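Local coordinates for protein Exo-arabinanase (Penicillium chrysogenum, PDB 3A72) that probably hydrolyses alpha-1,5-linked L-arabinan from the chain end, as an exo-acting glycosidase with a six-bladed beta-propeller fold, and holds arabinobiose in this structure, at residues Q82-S87 against E151-A156; P309-Y314 against N341-V346; S112-V117 against G138-N143. All coordinates share one frame; numbering follows the deposited sequence.

Interaction 1. Residues Q82-S87 against E151-A156. With AHR (alpha-L-arabinofuranose), chain B; AHR (alpha-L-arabinofuranose), chain C.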
loop_
_atom_site.group_PDB
_atom_site.type_symbol
_atom_site.label_atom_id
_atom_site.label_comp_id
_atom_site.label_asym_id
_atom_site.label_seq_id
_atom_site.Cartn_x
_atom_site.Cartn_y
_atom_site.Cartn_z
ATOM N N GLN A 82 7.146 3.669 -4.295
ATOM C CA GLN A 82 5.803 3.607 -3.725
ATOM C C GLN A 82 4.678 3.536 -4.766
ATOM O O GLN A 82 3.748 4.309 -4.765
ATOM C CB GLN A 82 5.602 4.794 -2.775
ATOM C CG GLN A 82 6.602 4.743 -1.626
ATOM C CD GLN A 82 7.224 6.061 -1.229
ATOM O OE1 GLN A 82 6.653 7.143 -1.477
ATOM N NE2 GLN A 82 8.363 5.990 -0.572
ATOM N N PRO A 83 4.737 2.499 -5.629
ATOM C CA PRO A 83 3.631 2.280 -6.563
ATOM C C PRO A 83 2.387 1.849 -5.813
ATOM O O PRO A 83 2.397 1.437 -4.641
ATOM C CB PRO A 83 4.145 1.130 -7.442
ATOM C CG PRO A 83 5.031 0.337 -6.512
ATOM C CD PRO A 83 5.718 1.421 -5.684
ATOM N N PHE A 84 1.262 1.881 -6.515
ATOM C CA PHE A 84 -0.025 1.378 -6.021
ATOM C C PHE A 84 -0.892 1.085 -7.216
ATOM O O PHE A 84 -1.137 1.977 -8.039
ATOM C CB PHE A 84 -0.746 2.400 -5.095
ATOM C CG PHE A 84 -1.908 1.749 -4.409
ATOM C CD1 PHE A 84 -1.699 0.957 -3.318
ATOM C CD2 PHE A 84 -3.200 1.845 -4.885
ATOM C CE1 PHE A 84 -2.687 0.266 -2.690
ATOM C CE2 PHE A 84 -4.229 1.169 -4.267
ATOM C CZ PHE A 84 -3.994 0.383 -3.170
ATOM N N LEU A 85 -1.391 -0.147 -7.346
ATOM C CA LEU A 85 -2.306 -0.576 -8.391
ATOM C C LEU A 85 -3.743 -0.533 -7.908
ATOM O O LEU A 85 -4.021 -0.970 -6.784
ATOM C CB LEU A 85 -1.969 -1.970 -8.880
ATOM C CG LEU A 85 -0.721 -2.080 -9.733
ATOM C CD1 LEU A 85 -0.303 -3.545 -9.822
ATOM C CD2 LEU A 85 -0.991 -1.532 -11.134
ATOM N N TYR A 86 -4.666 -0.080 -8.773
ATOM C CA TYR A 86 -6.074 -0.041 -8.363
ATOM C C TYR A 86 -7.004 -0.184 -9.576
ATOM O O TYR A 86 -6.994 0.671 -10.470
ATOM C CB TYR A 86 -6.401 1.279 -7.685
ATOM C CG TYR A 86 -7.744 1.322 -7.023
ATOM C CD1 TYR A 86 -8.148 0.349 -6.109
ATOM C CD2 TYR A 86 -8.658 2.336 -7.290
ATOM C CE1 TYR A 86 -9.380 0.376 -5.501
ATOM C CE2 TYR A 86 -9.911 2.396 -6.660
ATOM C CZ TYR A 86 -10.247 1.424 -5.782
ATOM O OH TYR A 86 -11.498 1.511 -5.152
ATOM N N SER A 87 -7.762 -1.251 -9.601
ATOM C CA SER A 87 -8.807 -1.474 -10.625
ATOM C C SER A 87 -10.043 -0.730 -10.170
ATOM O O SER A 87 -10.598 -1.025 -9.102
ATOM C CB SER A 87 -9.050 -2.964 -10.784
ATOM O OG SER A 87 -10.061 -3.218 -11.731
ATOM N N GLU A 151 3.870 7.460 -0.688
ATOM C CA GLU A 151 3.037 6.307 -0.268
ATOM C C GLU A 151 1.540 6.456 -0.598
ATOM O O GLU A 151 0.685 6.329 0.288
ATOM C CB GLU A 151 3.253 6.004 1.197
ATOM C CG GLU A 151 4.693 5.600 1.529
ATOM C CD GLU A 151 5.199 6.075 2.851
ATOM O OE1 GLU A 151 4.540 6.779 3.619
ATOM O OE2 GLU A 151 6.417 5.725 3.195
ATOM N N PRO A 152 1.178 6.627 -1.853
ATOM C CA PRO A 152 -0.235 6.719 -2.206
ATOM C C PRO A 152 -1.010 5.412 -1.954
ATOM O O PRO A 152 -0.486 4.291 -2.160
ATOM C CB PRO A 152 -0.244 7.010 -3.705
ATOM C CG PRO A 152 1.066 6.429 -4.192
ATOM C CD PRO A 152 2.048 6.736 -3.073
ATOM N N PHE A 153 -2.258 5.586 -1.570
ATOM C CA PHE A 153 -3.237 4.508 -1.448
ATOM C C PHE A 153 -4.537 5.012 -2.082
ATOM O O PHE A 153 -4.990 6.102 -1.710
ATOM C CB PHE A 153 -3.455 4.108 0.030
ATOM C CG PHE A 153 -4.349 2.883 0.158
ATOM C CD1 PHE A 153 -3.781 1.627 0.193
ATOM C CD2 PHE A 153 -5.721 3.009 0.177
ATOM C CE1 PHE A 153 -4.578 0.498 0.202
ATOM C CE2 PHE A 153 -6.528 1.872 0.180
ATOM C CZ PHE A 153 -5.958 0.646 0.184
ATOM N N LEU A 154 -5.091 4.276 -3.018
ATOM C CA LEU A 154 -6.264 4.700 -3.785
ATOM C C LEU A 154 -7.525 3.942 -3.357
ATOM O O LEU A 154 -7.473 2.734 -3.160
ATOM C CB LEU A 154 -6.055 4.472 -5.287
ATOM C CG LEU A 154 -4.877 5.212 -5.931
ATOM C CD1 LEU A 154 -4.737 4.852 -7.392
ATOM C CD2 LEU A 154 -5.001 6.737 -5.797
ATOM N N LEU A 155 -8.638 4.666 -3.282
ATOM C CA LEU A 155 -9.924 4.077 -2.917
ATOM C C LEU A 155 -11.026 4.882 -3.588
ATOM O O LEU A 155 -11.032 6.129 -3.442
ATOM C CB LEU A 155 -10.086 4.082 -1.421
ATOM C CG LEU A 155 -11.418 3.527 -0.844
ATOM C CD1 LEU A 155 -11.181 2.687 0.410
ATOM C CD2 LEU A 155 -12.372 4.618 -0.574
ATOM N N ALA A 156 -11.941 4.273 -4.290
ATOM C CA ALA A 156 -13.097 4.943 -4.878
ATOM C C ALA A 156 -14.313 4.812 -3.969
ATOM O O ALA A 156 -14.528 3.791 -3.319
ATOM C CB ALA A 156 -13.410 4.374 -6.253
HETATM O O5 AHR B . 11.001 6.242 3.427
HETATM C C5 AHR B . 9.774 7.037 3.501
HETATM C C4 AHR B . 9.239 6.944 4.902
HETATM O O4 AHR B . 8.770 5.606 5.113
HETATM C C3 AHR B . 8.035 7.849 5.137
HETATM O O3 AHR B . 8.480 9.142 5.582
HETATM C C2 AHR B . 7.260 7.079 6.234
HETATM O O2 AHR B . 5.846 7.246 6.148
HETATM C C1 AHR B . 7.698 5.625 6.062
HETATM O O1 AHR B . 8.281 5.120 7.297
HETATM O O5 AHR C . 9.679 3.390 -0.390
HETATM C C5 AHR C . 11.103 3.704 -0.404
HETATM C C4 AHR C . 11.502 4.183 0.976
HETATM O O4 AHR C . 10.804 5.447 1.239
HETATM C C3 AHR C . 12.963 4.609 1.027
HETATM O O3 AHR C . 13.837 3.492 1.283
HETATM C C2 AHR C . 12.942 5.544 2.254
HETATM O O2 AHR C . 14.009 6.519 2.226
HETATM C C1 AHR C . 11.577 6.239 2.138
HETATM O O HOH W 1 2.146 3.454 -2.231
#

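Interaction 2. Residues P309-Y314 against N341-V346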
loop_
_atom_site.group_PDB
_atom_site.type_symbol
_atom_site.label_atom_id
_atom_site.label_comp_id
_atom_site.label_asym_id
_atom_site.label_seq_id
_atom_site.Cartn_x
_atom_site.Cartn_y
_atom_site.Cartn_z
ATOM N N PRO A 309 3.325 -18.387 6.183
ATOM C CA PRO A 309 4.486 -18.999 5.528
ATOM C C PRO A 309 5.308 -18.049 4.695
ATOM O O PRO A 309 6.394 -18.444 4.226
ATOM C CB PRO A 309 3.859 -20.024 4.598
ATOM C CG PRO A 309 2.523 -19.457 4.267
ATOM C CD PRO A 309 2.043 -18.756 5.523
ATOM N N GLU A 310 4.873 -16.809 4.460
ATOM C CA GLU A 310 5.621 -15.807 3.724
ATOM C C GLU A 310 6.551 -15.050 4.662
ATOM O O GLU A 310 6.161 -14.709 5.770
ATOM C CB GLU A 310 4.670 -14.844 3.069
ATOM C CG GLU A 310 5.316 -13.770 2.233
ATOM C CD GLU A 310 5.974 -14.264 0.978
ATOM O OE1 GLU A 310 5.770 -15.361 0.475
ATOM O OE2 GLU A 310 6.772 -13.385 0.472
ATOM N N GLU A 311 7.760 -14.799 4.201
ATOM C CA GLU A 311 8.711 -14.031 5.002
ATOM C C GLU A 311 8.183 -12.657 5.331
ATOM O O GLU A 311 7.336 -12.092 4.636
ATOM C CB GLU A 311 10.014 -13.908 4.219
ATOM C CG GLU A 311 9.923 -13.085 2.950
ATOM C CD GLU A 311 11.238 -13.037 2.146
ATOM O OE1 GLU A 311 12.064 -13.992 2.244
ATOM O OE2 GLU A 311 11.429 -12.058 1.397
ATOM N N HIS A 312 8.717 -12.097 6.420
ATOM C CA HIS A 312 8.459 -10.708 6.721
ATOM C C HIS A 312 9.103 -9.809 5.664
ATOM O O HIS A 312 10.107 -10.152 5.063
ATOM C CB HIS A 312 8.956 -10.316 8.111
ATOM C CG HIS A 312 10.356 -9.934 8.192
ATOM N ND1 HIS A 312 11.389 -10.768 8.191
ATOM C CD2 HIS A 312 10.881 -8.666 8.216
ATOM C CE1 HIS A 312 12.541 -10.088 8.254
ATOM N NE2 HIS A 312 12.241 -8.804 8.284
ATOM N N GLY A 313 8.513 -8.627 5.461
ATOM C CA GLY A 313 9.132 -7.659 4.594
ATOM C C GLY A 313 8.467 -6.309 4.755
ATOM O O GLY A 313 7.378 -6.165 5.280
ATOM N N TYR A 314 9.173 -5.293 4.199
ATOM C CA TYR A 314 8.723 -3.922 4.290
ATOM C C TYR A 314 7.429 -3.718 3.488
ATOM O O TYR A 314 7.335 -4.109 2.313
ATOM C CB TYR A 314 9.786 -3.019 3.718
ATOM C CG TYR A 314 9.512 -1.519 3.806
ATOM C CD1 TYR A 314 9.331 -0.890 5.021
ATOM C CD2 TYR A 314 9.453 -0.775 2.665
ATOM C CE1 TYR A 314 9.071 0.443 5.120
ATOM C CE2 TYR A 314 9.265 0.598 2.725
ATOM C CZ TYR A 314 9.085 1.206 3.956
ATOM O OH TYR A 314 8.942 2.575 4.030
ATOM N N ASN A 341 19.638 -9.243 -0.246
ATOM C CA ASN A 341 19.172 -10.413 -0.989
ATOM C C ASN A 341 17.675 -10.355 -1.212
ATOM O O ASN A 341 16.991 -11.369 -1.063
ATOM C CB ASN A 341 19.545 -11.732 -0.260
ATOM C CG ASN A 341 21.029 -11.937 -0.162
ATOM O OD1 ASN A 341 21.622 -12.153 -1.219
ATOM N ND2 ASN A 341 21.536 -11.873 1.043
ATOM N N ASN A 342 17.157 -9.169 -1.559
ATOM C CA ASN A 342 15.715 -9.054 -1.744
ATOM C C ASN A 342 15.261 -9.754 -3.036
ATOM O O ASN A 342 15.986 -9.785 -4.026
ATOM C CB ASN A 342 15.294 -7.586 -1.805
ATOM C CG ASN A 342 15.274 -6.903 -0.474
ATOM O OD1 ASN A 342 15.584 -7.457 0.592
ATOM N ND2 ASN A 342 14.854 -5.630 -0.501
ATOM N N ARG A 343 14.024 -10.236 -2.990
ATOM C CA ARG A 343 13.308 -10.754 -4.143
ATOM C C ARG A 343 11.839 -10.501 -3.928
ATOM O O ARG A 343 11.409 -10.212 -2.807
ATOM C CB ARG A 343 13.610 -12.258 -4.383
ATOM C CG ARG A 343 13.322 -13.096 -3.153
ATOM C CD ARG A 343 13.733 -14.546 -3.429
ATOM N NE ARG A 343 12.743 -15.452 -3.858
ATOM C CZ ARG A 343 11.780 -15.943 -3.076
ATOM N NH1 ARG A 343 11.778 -15.470 -1.823
ATOM N NH2 ARG A 343 10.842 -16.803 -3.295
ATOM N N VAL A 344 11.066 -10.640 -4.996
ATOM C CA VAL A 344 9.623 -10.489 -4.931
ATOM C C VAL A 344 9.019 -11.875 -4.920
ATOM O O VAL A 344 9.257 -12.663 -5.836
ATOM C CB VAL A 344 9.084 -9.657 -6.113
ATOM C CG1 VAL A 344 7.602 -9.414 -5.887
ATOM C CG2 VAL A 344 9.853 -8.362 -6.262
ATOM N N SER A 345 8.244 -12.179 -3.873
ATOM C CA SER A 345 7.656 -13.500 -3.681
ATOM C C SER A 345 6.212 -13.359 -3.214
ATOM O O SER A 345 5.764 -12.313 -2.739
ATOM C CB SER A 345 8.476 -14.335 -2.725
ATOM O OG SER A 345 8.457 -13.837 -1.425
ATOM N N VAL A 346 5.499 -14.490 -3.284
ATOM C CA VAL A 346 4.131 -14.526 -2.855
ATOM C C VAL A 346 3.775 -15.908 -2.302
ATOM O O VAL A 346 4.226 -16.937 -2.804
ATOM C CB VAL A 346 3.197 -14.149 -4.037
ATOM C CG1 VAL A 346 3.289 -15.142 -5.179
ATOM C CG2 VAL A 346 1.760 -13.964 -3.600
HETATM O O HOH W 2 10.222 -11.899 -0.999
HETATM O O HOH W 3 13.577 -11.007 0.046
HETATM O O HOH W 4 13.490 -14.464 -0.077
#

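Interaction 3. Residues S112-V117 against G138-N143. With AHR (alpha-L-arabinofuranose), chain B.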
loop_
_atom_site.group_PDB
_atom_site.type_symbol
_atom_site.label_atom_id
_atom_site.label_comp_id
_atom_site.label_asym_id
_atom_site.label_seq_id
_atom_site.Cartn_x
_atom_site.Cartn_y
_atom_site.Cartn_z
ATOM N N SER A 112 15.905 14.606 -5.341
ATOM C CA SER A 112 15.665 16.001 -5.006
ATOM C C SER A 112 14.202 16.386 -4.900
ATOM O O SER A 112 13.917 17.462 -4.353
ATOM C CB SER A 112 16.343 16.903 -6.045
ATOM O OG SER A 112 15.865 16.640 -7.363
ATOM N N SER A 113 13.286 15.590 -5.388
ATOM C CA SER A 113 11.864 15.924 -5.387
ATOM C C SER A 113 11.039 14.654 -5.412
ATOM O O SER A 113 11.543 13.598 -5.745
ATOM C CB SER A 113 11.523 16.824 -6.568
ATOM O OG SER A 113 11.838 16.210 -7.809
ATOM N N THR A 114 9.759 14.826 -5.103
ATOM C CA THR A 114 8.752 13.764 -5.127
ATOM C C THR A 114 7.530 14.233 -5.890
ATOM O O THR A 114 7.165 15.404 -5.820
ATOM C CB THR A 114 8.394 13.340 -3.680
ATOM O OG1 THR A 114 8.178 14.521 -2.878
ATOM C CG2 THR A 114 9.473 12.510 -3.054
ATOM N N ASP A 115 6.883 13.342 -6.620
ATOM C CA ASP A 115 5.733 13.700 -7.425
ATOM C C ASP A 115 4.882 12.454 -7.609
ATOM O O ASP A 115 5.230 11.557 -8.401
ATOM C CB ASP A 115 6.175 14.270 -8.754
ATOM C CG ASP A 115 5.110 14.735 -9.658
ATOM O OD1 ASP A 115 3.921 14.740 -9.347
ATOM O OD2 ASP A 115 5.475 15.187 -10.813
ATOM N N ILE A 116 3.789 12.375 -6.871
ATOM C CA ILE A 116 2.848 11.255 -6.991
ATOM C C ILE A 116 2.020 11.507 -8.225
ATOM O O ILE A 116 1.237 12.488 -8.275
ATOM C CB ILE A 116 1.986 11.090 -5.739
ATOM C CG1 ILE A 116 2.837 10.795 -4.523
ATOM C CG2 ILE A 116 0.947 10.012 -5.979
ATOM C CD1 ILE A 116 2.073 10.878 -3.208
ATOM N N VAL A 117 2.199 10.642 -9.208
ATOM C CA VAL A 117 1.551 10.712 -10.523
ATOM C C VAL A 117 0.602 9.525 -10.684
ATOM O O VAL A 117 0.746 8.489 -10.032
ATOM C CB VAL A 117 2.586 10.772 -11.631
ATOM C CG1 VAL A 117 3.373 12.085 -11.569
ATOM C CG2 VAL A 117 3.498 9.557 -11.681
ATOM N N GLY A 138 9.047 17.818 -1.872
ATOM C CA GLY A 138 10.494 17.973 -1.818
ATOM C C GLY A 138 11.266 16.683 -1.731
ATOM O O GLY A 138 10.871 15.633 -2.251
ATOM N N GLU A 139 12.453 16.809 -1.149
ATOM C CA GLU A 139 13.518 15.813 -1.188
ATOM C C GLU A 139 13.028 14.472 -0.621
ATOM O O GLU A 139 12.443 14.419 0.469
ATOM C CB GLU A 139 14.670 16.347 -0.370
ATOM C CG GLU A 139 15.834 15.381 -0.147
ATOM C CD GLU A 139 16.856 15.897 0.816
ATOM O OE1 GLU A 139 16.944 17.171 0.932
ATOM O OE2 GLU A 139 17.573 15.131 1.468
ATOM N N ALA A 140 13.319 13.390 -1.368
ATOM C CA ALA A 140 12.827 12.039 -1.064
ATOM C C ALA A 140 13.654 11.338 -0.013
ATOM O O ALA A 140 14.145 10.225 -0.227
ATOM C CB ALA A 140 12.784 11.257 -2.348
ATOM N N ARG A 141 13.774 11.988 1.152
ATOM C CA ARG A 141 14.373 11.328 2.320
ATOM C C ARG A 141 13.474 11.628 3.543
ATOM O O ARG A 141 12.981 12.743 3.686
ATOM C CB ARG A 141 15.791 11.812 2.633
ATOM C CG ARG A 141 16.786 11.430 1.561
ATOM C CD ARG A 141 18.204 11.803 1.997
ATOM N NE ARG A 141 19.227 11.438 0.991
ATOM C CZ ARG A 141 19.638 12.167 -0.008
ATOM N NH1 ARG A 141 19.160 13.381 -0.199
ATOM N NH2 ARG A 141 20.548 11.675 -0.850
ATOM N N PRO A 142 13.296 10.643 4.414
ATOM C CA PRO A 142 12.376 10.771 5.559
ATOM C C PRO A 142 13.030 11.445 6.744
ATOM O O PRO A 142 13.114 10.872 7.819
ATOM C CB PRO A 142 11.943 9.354 5.839
ATOM C CG PRO A 142 13.220 8.585 5.541
ATOM C CD PRO A 142 13.743 9.251 4.241
ATOM N N ASN A 143 13.506 12.658 6.543
ATOM C CA ASN A 143 14.095 13.477 7.584
ATOM C C ASN A 143 13.209 14.666 7.859
ATOM O O ASN A 143 12.634 15.253 6.954
ATOM C CB ASN A 143 15.489 13.978 7.174
ATOM C CG ASN A 143 16.491 12.867 7.067
ATOM O OD1 ASN A 143 17.009 12.361 8.095
ATOM N ND2 ASN A 143 16.819 12.458 5.935
HETATM O O5 AHR B . 11.001 6.242 3.427
HETATM C C5 AHR B . 9.774 7.037 3.501
HETATM C C4 AHR B . 9.239 6.944 4.902
HETATM O O4 AHR B . 8.770 5.606 5.113
HETATM C C3 AHR B . 8.035 7.849 5.137
HETATM O O3 AHR B . 8.480 9.142 5.582
HETATM C C2 AHR B . 7.260 7.079 6.234
HETATM O O2 AHR B . 5.846 7.246 6.148
HETATM C C1 AHR B . 7.698 5.625 6.062
HETATM O O1 AHR B . 8.281 5.120 7.297
#

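Interaction 1. Residues Q82-S87 against E151-A156
Phe84 presses its ring against the backbone of Phe153 and Leu154 in the tightly packed middle. The segments are the first strands of consecutive blades of the propeller; they run nearly parallel, at 8°, with axes 6.2 Å apart. CG anti to the backbone N (chi1 -169°) sends Phe84 to segment 151-156, and Phe153 CA lies over the centre of one face of its ring, a CH-pi contact 4.2 Å from the centroid. The two rings meet obliquely, Phe84 CE1 lying 3.4 Å from Phe153 CD1, while Leu154 CB fills in beside Phe84 CD2. Tyr86 has Leu154 O over its ring face, and its OH accepts a hydrogen bond of 2.9 Å from Ala156 N.

The far end, at Tyr86 and Ala156, is partly exposed, whereas the pocket end is buried but polar and holds a water between the strands, 2.8 Å from Pro152 O. Gln82 OE1 accepts from Glu151 N at 2.9 Å, the donor standing above the carbonyl plane, whereas Gln82 NE2 donates almost straight (170°) to O5 of the chain C arabinofuranose at 2.9 Å. Glu151 OE1, hydrogen-bonded to Ser166, faces O2 of the chain B sugar. The Gln82 amide thus spends its oxygen on the neighbouring blade and its nitrogen on the ligand, which fixes its flip and ties sugar recognition to the seam between blades.

Interaction 2. Residues P309-Y314 against N341-V346
Glu310 and Val346 bring their CA atoms to 6.9 Å, the nearest approach of the two backbones, where the irregular loop 309-314 passes the beginning of strand 344-350. Side chains and water do the joining. Glu310 extends with CG anti to the backbone N (chi1 -178°) and then bends at chi2 (68°). Its carboxylate comes to Ser345, whose OG donates a short hydrogen bond of 2.6 Å to Glu310 OE2 on the syn lone pair. The other oxygen, Glu310 OE1, is hydrogen-bonded to Ser347 OG, so two serines of one strand grip the two ends of a buried carboxylate.

Beside this direct link, Glu311 works through solvent. Its carboxylate approaches the edge of the Arg343 guanidinium near the plane of that group, but Glu311 OE1 stays 4.3 Å from Arg343 NH1, beyond a salt bridge. One water closes this gap, lying 2.8 Å from Glu311 OE1 and accepting from Arg343 NH1. A second water donates to Glu311 OE2 and accepts a longer bond, 3.2 Å, from Arg343 N. A third lies within hydrogen-bonding distance of Glu311 OE2, Arg343 O and Ser345 OG, with too few protons to serve all its possible acceptors at once. At its far end Arg343 NH2 is hydrogen-bonded to Asn8 and Thr10.

Strand 344-350 is the third strand of the last blade, between 328-333 and the N-terminal strand 6-10 that closes the propeller ring. The chemistry is that of a loop, leading from strand 304-306 of the preceding blade to strand 317-320, fastened to this closing blade by acidic groups: the serine hydroxyls and the nearby arginine would help stabilise the buried negative charge of Glu310, while the exposed Glu311 meets Arg343 through water.

Interaction 3. Residues S112-V117 against G138-N143
Thr114 and Gly138 form the polar centre of the contact, with Thr114 OG1 donating a hydrogen bond of 3.0 Å to Gly138 O. The hydroxyl sits between the backbone N and the carbonyl carbon (chi1 46°), and the donor is tilted somewhat from the plane of the glycine carbonyl. The same torsion sets the methyl branch beside the backbone N, where Thr114 CG2 packs on Ala140 CB at 3.6 Å. One threonine therefore offers a polar branch to Gly138 and an apolar branch to Ala140.

Around this pair the backbones lie close. Ser113 CA approaches Gly138 O at 3.3 Å, and Glu139 CA approaches Ser112 O at 3.6 Å, both as CA-H...O contacts. In the next shell, Thr114 OG1 has a second hydrogen-bond partner in Val149 N, at the start of the following blade. The loop is shaped by inverse gamma turns centred on Ala140 and Pro142, and by a salt bridge of 2.9 Å from Arg141 NH1 to Glu139 OE2. That bond lies near the guanidinium plane but meets the carboxylate from above. Beyond the turns the loop reaches the pocket, where Pro142 CB comes within 3.5 Å of O3 of the chain B arabinofuranose.

In the fold, segment 112-117 leads into strand 114-121, the third strand of its blade, and its backbone pairs with the outermost strand 129-137 through Thr114 and Gly137. Segment 138-143 leaves that outer strand for the inner strand 149-157 of the next blade, whose Trp150 touches Pro142.

Interactions 1 and 3 both involve the blade spanning 82-137 and both touch the chain B arabinofuranose. Their centres are 17 Å apart, and they meet directly where Pro152 CB lies 4.0 Å from Ile116 CG2. In sequence interaction 3 is nested within interaction 1: the latter packs the first strands of two blades together, the former holds the start of their connection. Interaction 2 follows later in the chain, its centre 20 Å from that of interaction 1, but Tyr314 OH reaches within 4.1 Å of Glu151 OE2 at the ligand. Interactions 2 and 3 do not touch, their nearest atoms lying about 8 Å apart. Gln82, Glu151, Pro142 and Tyr314 thus bring all three contacts to one glycan pocket.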